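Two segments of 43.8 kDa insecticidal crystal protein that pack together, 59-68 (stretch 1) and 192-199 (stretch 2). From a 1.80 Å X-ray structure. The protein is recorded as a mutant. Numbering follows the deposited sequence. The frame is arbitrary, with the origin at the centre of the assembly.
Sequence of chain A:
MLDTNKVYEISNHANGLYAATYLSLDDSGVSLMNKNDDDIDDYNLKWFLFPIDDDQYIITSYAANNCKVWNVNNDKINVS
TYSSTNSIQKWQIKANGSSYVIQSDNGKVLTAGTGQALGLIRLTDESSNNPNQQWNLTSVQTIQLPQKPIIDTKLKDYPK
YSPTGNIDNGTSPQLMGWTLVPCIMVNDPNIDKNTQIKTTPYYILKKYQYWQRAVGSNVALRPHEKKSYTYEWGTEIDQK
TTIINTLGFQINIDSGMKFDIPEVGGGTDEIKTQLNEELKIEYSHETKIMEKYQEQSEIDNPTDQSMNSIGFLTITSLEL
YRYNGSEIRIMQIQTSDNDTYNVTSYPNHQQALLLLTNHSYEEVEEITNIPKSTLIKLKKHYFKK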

# COMPACT_ATOMS: atom_id res chain seq x y z
N ILE A 59 9.63 16.31 -4.77
CA ILE A 59 11.08 16.56 -4.87
C ILE A 59 11.66 16.65 -3.44
O ILE A 59 11.31 17.59 -2.65
CB ILE A 59 11.33 17.86 -5.64
CG1 ILE A 59 10.63 17.81 -7.02
CG2 ILE A 59 12.86 18.14 -5.72
CD1 ILE A 59 10.79 19.13 -7.89
N THR A 60 12.54 15.70 -3.12
CA THR A 60 12.98 15.51 -1.74
C THR A 60 14.42 15.88 -1.54
O THR A 60 15.26 15.49 -2.34
CB THR A 60 12.84 14.03 -1.38
OG1 THR A 60 11.48 13.62 -1.63
CG2 THR A 60 13.12 13.78 0.13
N SER A 61 14.69 16.62 -0.48
CA SER A 61 16.08 16.96 -0.17
C SER A 61 16.79 15.64 0.21
O SER A 61 16.42 14.95 1.18
CB SER A 61 16.13 17.96 0.98
OG SER A 61 17.44 18.47 1.11
N TYR A 62 17.83 15.30 -0.53
CA TYR A 62 18.41 13.97 -0.35
C TYR A 62 19.35 13.90 0.83
O TYR A 62 20.47 14.36 0.76
CB TYR A 62 19.11 13.51 -1.64
CG TYR A 62 19.68 12.11 -1.55
CD1 TYR A 62 18.85 11.00 -1.59
CD2 TYR A 62 21.05 11.90 -1.42
CE1 TYR A 62 19.37 9.71 -1.51
CE2 TYR A 62 21.58 10.64 -1.34
CZ TYR A 62 20.75 9.55 -1.37
OH TYR A 62 21.28 8.27 -1.34
N ALA A 63 18.85 13.34 1.94
CA ALA A 63 19.65 13.16 3.16
C ALA A 63 20.18 14.50 3.65
O ALA A 63 21.31 14.60 4.18
CB ALA A 63 20.80 12.22 2.92
N ALA A 64 19.38 15.54 3.44
CA ALA A 64 19.66 16.84 4.01
C ALA A 64 18.33 17.43 4.48
O ALA A 64 17.28 17.02 3.98
CB ALA A 64 20.30 17.74 3.01
N ASN A 65 18.38 18.39 5.39
CA ASN A 65 17.15 19.02 5.92
C ASN A 65 16.11 18.01 6.36
O ASN A 65 14.93 18.22 6.18
CB ASN A 65 16.53 19.97 4.86
CG ASN A 65 17.57 20.80 4.14
OD1 ASN A 65 17.90 20.55 2.98
ND2 ASN A 65 18.08 21.83 4.83
N ASN A 66 16.56 16.91 6.96
CA ASN A 66 15.65 15.87 7.44
C ASN A 66 14.75 15.30 6.34
O ASN A 66 13.61 14.83 6.61
CB ASN A 66 14.83 16.37 8.66
CG ASN A 66 14.35 15.25 9.56
OD1 ASN A 66 15.05 14.25 9.76
ND2 ASN A 66 13.14 15.39 10.08
N CYS A 67 15.25 15.31 5.10
CA CYS A 67 14.51 14.78 3.97
C CYS A 67 13.16 15.48 3.83
O CYS A 67 12.18 14.85 3.50
CB CYS A 67 14.33 13.26 4.07
SG CYS A 67 15.92 12.41 3.92
N LYS A 68 13.11 16.76 4.15
CA LYS A 68 11.93 17.56 3.83
C LYS A 68 11.87 17.74 2.29
O LYS A 68 12.84 17.44 1.57
CB LYS A 68 11.99 18.90 4.53
CG LYS A 68 11.74 18.81 6.07
CD LYS A 68 11.95 20.17 6.68
CE LYS A 68 12.07 20.11 8.21
NZ LYS A 68 10.81 19.78 8.89
N ASP A 192 16.69 7.03 11.34
CA ASP A 192 16.62 8.45 11.03
C ASP A 192 16.34 8.69 9.54
O ASP A 192 16.63 7.87 8.73
CB ASP A 192 17.86 9.22 11.45
CG ASP A 192 19.02 8.93 10.60
OD1 ASP A 192 19.71 7.98 10.85
OD2 ASP A 192 19.27 9.63 9.67
N LYS A 193 15.76 9.85 9.26
CA LYS A 193 15.28 10.09 7.92
C LYS A 193 16.44 10.09 6.92
O LYS A 193 16.30 9.59 5.81
CB LYS A 193 14.49 11.40 7.87
CG LYS A 193 12.98 11.19 8.24
CD LYS A 193 12.24 12.47 8.42
CE LYS A 193 10.74 12.18 8.75
NZ LYS A 193 10.08 11.69 7.54
N ASN A 194 17.57 10.67 7.29
CA ASN A 194 18.67 10.76 6.33
C ASN A 194 19.23 9.39 6.03
O ASN A 194 19.52 9.09 4.88
CB ASN A 194 19.76 11.76 6.79
CG ASN A 194 19.25 13.21 6.81
OD1 ASN A 194 18.26 13.52 6.16
ND2 ASN A 194 19.90 14.09 7.60
N THR A 195 19.33 8.55 7.05
CA THR A 195 19.84 7.21 6.84
C THR A 195 18.82 6.38 6.06
O THR A 195 19.19 5.56 5.22
CB THR A 195 20.12 6.53 8.17
OG1 THR A 195 21.06 7.32 8.91
CG2 THR A 195 20.87 5.22 7.93
N GLN A 196 17.55 6.62 6.35
CA GLN A 196 16.45 6.00 5.64
C GLN A 196 16.52 6.19 4.11
O GLN A 196 16.46 5.23 3.32
CB GLN A 196 15.13 6.58 6.17
CG GLN A 196 13.91 5.87 5.62
CD GLN A 196 12.61 6.54 5.98
OE1 GLN A 196 12.48 7.75 5.78
NE2 GLN A 196 11.65 5.77 6.52
N ILE A 197 16.61 7.44 3.67
CA ILE A 197 16.63 7.67 2.25
C ILE A 197 17.91 7.13 1.56
O ILE A 197 17.90 6.83 0.38
CB ILE A 197 16.40 9.17 1.92
CG1 ILE A 197 15.87 9.30 0.48
CG2 ILE A 197 17.70 9.97 2.12
CD1 ILE A 197 15.19 10.63 0.21
N LYS A 198 19.02 7.05 2.30
CA LYS A 198 20.27 6.56 1.74
C LYS A 198 20.33 5.06 1.61
O LYS A 198 21.02 4.54 0.71
CB LYS A 198 21.46 7.05 2.59
CG LYS A 198 21.78 8.47 2.28
CD LYS A 198 22.75 9.10 3.28
CE LYS A 198 24.14 8.61 3.12
NZ LYS A 198 24.87 8.76 4.43
N THR A 199 19.58 4.36 2.45
CA THR A 199 19.65 2.92 2.49
C THR A 199 18.38 2.23 2.05
O THR A 199 18.46 1.12 1.55
CB THR A 199 20.05 2.39 3.89
OG1 THR A 199 19.07 2.78 4.86
CG2 THR A 199 21.37 3.02 4.35
O HOH W 1 19.42 6.01 -1.81
O HOH W 2 19.18 16.79 8.25
O HOH W 3 14.88 11.95 11.44
O HOH W 4 11.33 11.98 4.73

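A short helix, 193-199, packs against the end of a strand and the turns that follow it. Ile-197 is the centre of the contact. Its CA-to-CB bond points toward stretch 1, and chi1 and chi2 are both t. In this rotamer CG2 lies among three residues: Cys-67 SG is 3.5 Å from Ile-197 CG2, Ala-63 CB is 3.9 Å from it and Tyr-62 CE1 is 4.0 Å from it. The other branch runs toward the strand, where Ile-197 CD1 meets Thr-60 CG2 at 3.8 Å.

Tyr-62 leaves its backbone sideways. With chi1 t, its ring reaches the last turn of the helix, at Ile-197 and Lys-198. Tyr-62 OH is 3.7 Å from Lys-198 CG. A water bridges the hydroxyl to the helix: it lies 3.0 Å from Tyr-62 OH and donates to Ile-197 O at 2.8 Å.

Ala-63 has positive phi and psi (58/34). The backbones come close here: Ala-63 CA is 4.1 Å from Asn-194 CA, and Ala-63 CB is 4.0 Å from Asn-194 CB. Lys-198 CD packs on Ala-63 CB at 3.7 Å, while the end of the lysine leads away.

Asn-194, chi1 m, turns its amide toward the loop. Asn-194 OD1 is 3.3 Å from Ala-63 C and 3.4 Å from Cys-67 SG. Asn-194 ND2 donates to a water at 2.9 Å, which also accepts from Asn-66 N at 2.9 Å.

Cys-67 also has positive phi and psi, and its CB points toward the helix. With chi1 m, Cys-67 SG sits 3.4 Å from Lys-193 O. Lys-193 extends along the loop, chi2 and chi3 both t, bringing Lys-193 CD to 3.3 Å from Asn-66 O. Chi4 turns to m, and Lys-193 NZ donates to a water, 3.1 Å away, that donates to Cys-67 O at 3.2 Å.

No clear direct hydrogen bond joins the stretches; apolar packing and water bridges contribute much of the contact.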